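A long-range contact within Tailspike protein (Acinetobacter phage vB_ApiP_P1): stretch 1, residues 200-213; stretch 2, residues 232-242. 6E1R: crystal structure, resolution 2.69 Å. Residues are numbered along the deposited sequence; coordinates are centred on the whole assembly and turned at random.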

# COMPACT_ATOMS: atom_id res chain seq x y z
N PHE A 200 -13.65 3.91 -21.18
CA PHE A 200 -13.10 3.53 -22.47
C PHE A 200 -13.95 2.39 -23.01
O PHE A 200 -13.89 1.26 -22.51
CB PHE A 200 -11.63 3.14 -22.36
CG PHE A 200 -10.74 4.27 -21.92
CD1 PHE A 200 -10.64 4.61 -20.58
CD2 PHE A 200 -10.02 5.00 -22.85
CE1 PHE A 200 -9.82 5.65 -20.17
CE2 PHE A 200 -9.21 6.05 -22.45
CZ PHE A 200 -9.11 6.37 -21.11
N ASP A 201 -14.76 2.69 -24.03
CA ASP A 201 -15.69 1.71 -24.57
C ASP A 201 -14.94 0.58 -25.27
O ASP A 201 -13.89 0.79 -25.89
CB ASP A 201 -16.66 2.39 -25.54
CG ASP A 201 -17.87 1.53 -25.85
OD1 ASP A 201 -17.71 0.51 -26.54
OD2 ASP A 201 -18.98 1.88 -25.40
N ARG A 202 -15.50 -0.62 -25.18
CA ARG A 202 -14.87 -1.79 -25.79
C ARG A 202 -14.90 -1.74 -27.31
O ARG A 202 -14.21 -2.55 -27.95
CB ARG A 202 -15.57 -3.06 -25.31
CG ARG A 202 -14.63 -4.21 -24.97
CD ARG A 202 -15.41 -5.49 -24.73
NE ARG A 202 -16.59 -5.26 -23.90
CZ ARG A 202 -17.66 -6.04 -23.90
NH1 ARG A 202 -17.71 -7.11 -24.68
NH2 ARG A 202 -18.69 -5.76 -23.11
N SER A 203 -15.67 -0.83 -27.90
CA SER A 203 -15.67 -0.66 -29.35
C SER A 203 -14.33 -0.16 -29.87
O SER A 203 -14.01 -0.37 -31.04
CB SER A 203 -16.78 0.30 -29.77
OG SER A 203 -16.69 1.53 -29.07
N LEU A 204 -13.54 0.50 -29.02
CA LEU A 204 -12.22 0.97 -29.41
C LEU A 204 -11.29 -0.21 -29.67
O LEU A 204 -11.40 -1.27 -29.05
CB LEU A 204 -11.63 1.86 -28.32
CG LEU A 204 -12.29 3.21 -28.06
CD1 LEU A 204 -11.77 3.81 -26.76
CD2 LEU A 204 -12.06 4.16 -29.22
N ARG A 205 -10.37 -0.01 -30.61
CA ARG A 205 -9.31 -1.00 -30.82
C ARG A 205 -8.29 -0.95 -29.69
O ARG A 205 -7.86 -2.00 -29.18
CB ARG A 205 -8.64 -0.77 -32.17
CG ARG A 205 -7.53 -1.76 -32.48
CD ARG A 205 -8.04 -3.19 -32.48
NE ARG A 205 -6.97 -4.15 -32.75
CZ ARG A 205 -6.21 -4.70 -31.81
NH1 ARG A 205 -6.40 -4.38 -30.53
NH2 ARG A 205 -5.26 -5.56 -32.14
N TYR A 206 -7.91 0.25 -29.27
CA TYR A 206 -7.05 0.45 -28.11
C TYR A 206 -7.68 1.52 -27.23
O TYR A 206 -8.13 2.56 -27.74
CB TYR A 206 -5.64 0.88 -28.52
CG TYR A 206 -4.97 -0.04 -29.50
CD1 TYR A 206 -4.34 -1.21 -29.08
CD2 TYR A 206 -4.96 0.25 -30.86
CE1 TYR A 206 -3.72 -2.05 -29.99
CE2 TYR A 206 -4.35 -0.58 -31.77
CZ TYR A 206 -3.74 -1.73 -31.33
OH TYR A 206 -3.13 -2.57 -32.24
N GLY A 207 -7.72 1.28 -25.92
CA GLY A 207 -8.18 2.29 -25.00
C GLY A 207 -7.26 3.49 -25.03
O GLY A 207 -7.70 4.62 -25.27
N ILE A 208 -5.97 3.26 -24.77
CA ILE A 208 -4.94 4.28 -24.87
C ILE A 208 -3.75 3.67 -25.60
O ILE A 208 -3.18 2.68 -25.14
CB ILE A 208 -4.50 4.80 -23.49
CG1 ILE A 208 -5.66 5.50 -22.78
CG2 ILE A 208 -3.32 5.75 -23.63
CD1 ILE A 208 -5.31 6.03 -21.41
N ASP A 209 -3.38 4.25 -26.74
CA ASP A 209 -2.23 3.78 -27.50
C ASP A 209 -1.16 4.85 -27.57
O ASP A 209 -0.59 5.10 -28.65
CB ASP A 209 -2.65 3.33 -28.90
CG ASP A 209 -1.61 2.43 -29.55
OD1 ASP A 209 -0.56 2.18 -28.93
OD2 ASP A 209 -1.85 1.97 -30.69
N ALA A 210 -0.87 5.50 -26.45
CA ALA A 210 0.10 6.58 -26.37
C ALA A 210 1.17 6.23 -25.34
O ALA A 210 1.00 5.33 -24.51
CB ALA A 210 -0.57 7.91 -26.03
N ASN A 211 2.27 6.97 -25.38
CA ASN A 211 3.40 6.75 -24.47
C ASN A 211 3.10 7.49 -23.17
O ASN A 211 3.36 8.68 -23.04
CB ASN A 211 4.70 7.23 -25.10
CG ASN A 211 5.93 6.69 -24.39
OD1 ASN A 211 5.82 5.85 -23.49
ND2 ASN A 211 7.10 7.17 -24.78
N LEU A 212 2.55 6.76 -22.20
CA LEU A 212 2.13 7.36 -20.94
C LEU A 212 3.30 7.53 -19.98
O LEU A 212 4.18 6.66 -19.89
CB LEU A 212 1.07 6.48 -20.28
CG LEU A 212 -0.24 6.29 -21.05
CD1 LEU A 212 -1.11 5.24 -20.38
CD2 LEU A 212 -0.98 7.62 -21.16
N ILE A 213 3.31 8.65 -19.26
CA ILE A 213 4.29 8.86 -18.20
C ILE A 213 3.72 9.86 -17.21
O ILE A 213 3.10 10.86 -17.60
CB ILE A 213 5.66 9.31 -18.76
CG1 ILE A 213 6.69 9.40 -17.63
CG2 ILE A 213 5.55 10.64 -19.48
CD1 ILE A 213 8.10 9.68 -18.10
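Stretch 2, residues 232-242: IGFKAIRSLGV

Both stretches bend where they meet: stretch 1 turns a corner at R205 and again at G207, stretch 2 at A236, and the two chains stay in parallel register through the bend, with G207 and A236 only 4.5 Å apart CA to CA. A side chain at G207 would have no room here, since an ideal CB would lie 2.4 Å from A236 O. Stretch 2 runs in the same direction as stretch 1, pairing R205 with F234, Y206 with K235, I208 with I237 and D209 with R238, each at a CA-CA distance of 4.8 Å. Four backbone hydrogen bonds hold the pairing, two donated by each chain: K235 N donates to R205 O (3.1 Å), G207 N to K235 O (2.7 Å), I208 N to A236 O (2.8 Å) and R238 N to I208 O (2.8 Å). Beyond it the partnership passes to a side chain, S239 OG donating to A210 O at 3.1 Å, and the short strands ending at I213 and S239 have axes at 89°, 6.3 Å apart at closest approach.

Before the corner, F234 lies beside the D201-L204 type I turn. R202 CG sits over one face of its ring, 4.2 Å from the centroid, while L204 O approaches the edge, 3.2 Å from F234 CD1. The R205 side chain comes back to stretch 2, its CD 3.2 Å from G233 O. Y206 and K235 share one face of the sheet, with Y206 CD1 3.8 Å from K235 CB; I208 and I237 share the other, where L212 CD1 also reaches I237 CG2 at 3.9 Å. The end of the R238 side chain comes nearer to stretch 1, and Y206 CZ lies over one face of the R238 guanidinium. The salt bridge from R238 NH1 to D209 OD2 is long (3.7 Å), and the place of that oxygen is less sure; it is purely electrostatic, the oxygen lying well out of the guanidinium plane.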

# COMPACT_ATOMS: atom_id res chain seq x y z
N ILE A 232 -12.36 -7.09 -33.98
CA ILE A 232 -10.92 -7.08 -34.24
C ILE A 232 -10.15 -7.30 -32.95
O ILE A 232 -9.16 -8.05 -32.92
CB ILE A 232 -10.52 -5.77 -34.94
CG1 ILE A 232 -11.28 -5.63 -36.27
CG2 ILE A 232 -9.02 -5.72 -35.16
CD1 ILE A 232 -10.93 -4.38 -37.04
N GLY A 233 -10.57 -6.67 -31.87
CA GLY A 233 -9.94 -6.83 -30.57
C GLY A 233 -9.95 -5.53 -29.80
O GLY A 233 -10.08 -4.44 -30.35
N PHE A 234 -9.80 -5.65 -28.48
CA PHE A 234 -9.75 -4.49 -27.60
C PHE A 234 -8.59 -4.67 -26.63
O PHE A 234 -8.53 -5.67 -25.91
CB PHE A 234 -11.06 -4.30 -26.84
CG PHE A 234 -10.97 -3.30 -25.72
CD1 PHE A 234 -11.02 -1.94 -25.98
CD2 PHE A 234 -10.83 -3.72 -24.40
CE1 PHE A 234 -10.93 -1.02 -24.95
CE2 PHE A 234 -10.74 -2.80 -23.37
CZ PHE A 234 -10.79 -1.45 -23.65
N LYS A 235 -7.69 -3.69 -26.60
CA LYS A 235 -6.61 -3.64 -25.64
C LYS A 235 -6.74 -2.35 -24.84
O LYS A 235 -6.98 -1.29 -25.41
CB LYS A 235 -5.24 -3.72 -26.32
CG LYS A 235 -4.07 -3.62 -25.35
CD LYS A 235 -2.73 -3.80 -26.06
CE LYS A 235 -2.60 -5.21 -26.62
NZ LYS A 235 -1.30 -5.42 -27.33
N ALA A 236 -6.60 -2.46 -23.52
CA ALA A 236 -6.80 -1.29 -22.66
C ALA A 236 -5.71 -0.25 -22.89
O ALA A 236 -6.00 0.91 -23.21
CB ALA A 236 -6.85 -1.73 -21.20
N ILE A 237 -4.45 -0.64 -22.73
CA ILE A 237 -3.33 0.29 -22.77
C ILE A 237 -2.18 -0.33 -23.55
O ILE A 237 -1.85 -1.51 -23.37
CB ILE A 237 -2.88 0.69 -21.35
CG1 ILE A 237 -4.00 1.46 -20.64
CG2 ILE A 237 -1.61 1.53 -21.40
CD1 ILE A 237 -3.70 1.77 -19.20
N ARG A 238 -1.57 0.47 -24.43
CA ARG A 238 -0.34 0.11 -25.13
C ARG A 238 0.55 1.35 -25.12
O ARG A 238 0.31 2.29 -25.89
CB ARG A 238 -0.58 -0.33 -26.56
CG ARG A 238 0.71 -0.85 -27.20
CD ARG A 238 0.67 -0.83 -28.72
NE ARG A 238 -0.05 -1.93 -29.35
CZ ARG A 238 -0.28 -1.99 -30.66
NH1 ARG A 238 0.14 -1.01 -31.44
NH2 ARG A 238 -0.93 -3.02 -31.18
N SER A 239 1.57 1.35 -24.27
CA SER A 239 2.50 2.47 -24.18
C SER A 239 3.83 1.99 -24.76
O SER A 239 4.57 1.24 -24.10
CB SER A 239 2.64 2.95 -22.75
OG SER A 239 1.38 3.31 -22.21
N LEU A 240 4.15 2.43 -25.97
CA LEU A 240 5.39 2.08 -26.63
C LEU A 240 6.29 3.30 -26.67
O LEU A 240 5.89 4.36 -27.16
CB LEU A 240 5.14 1.55 -28.04
CG LEU A 240 4.19 0.35 -28.14
CD1 LEU A 240 4.19 -0.22 -29.55
CD2 LEU A 240 4.54 -0.72 -27.12
N GLY A 241 7.51 3.16 -26.16
CA GLY A 241 8.44 4.26 -26.12
C GLY A 241 9.78 3.96 -26.77
O GLY A 241 9.89 3.06 -27.60
N VAL A 242 10.80 4.72 -26.38
CA VAL A 242 12.16 4.54 -26.86
C VAL A 242 13.06 4.35 -25.65
O VAL A 242 12.97 5.10 -24.67
CB VAL A 242 12.63 5.75 -27.70
CG1 VAL A 242 14.06 5.57 -28.16
CG2 VAL A 242 11.70 5.96 -28.89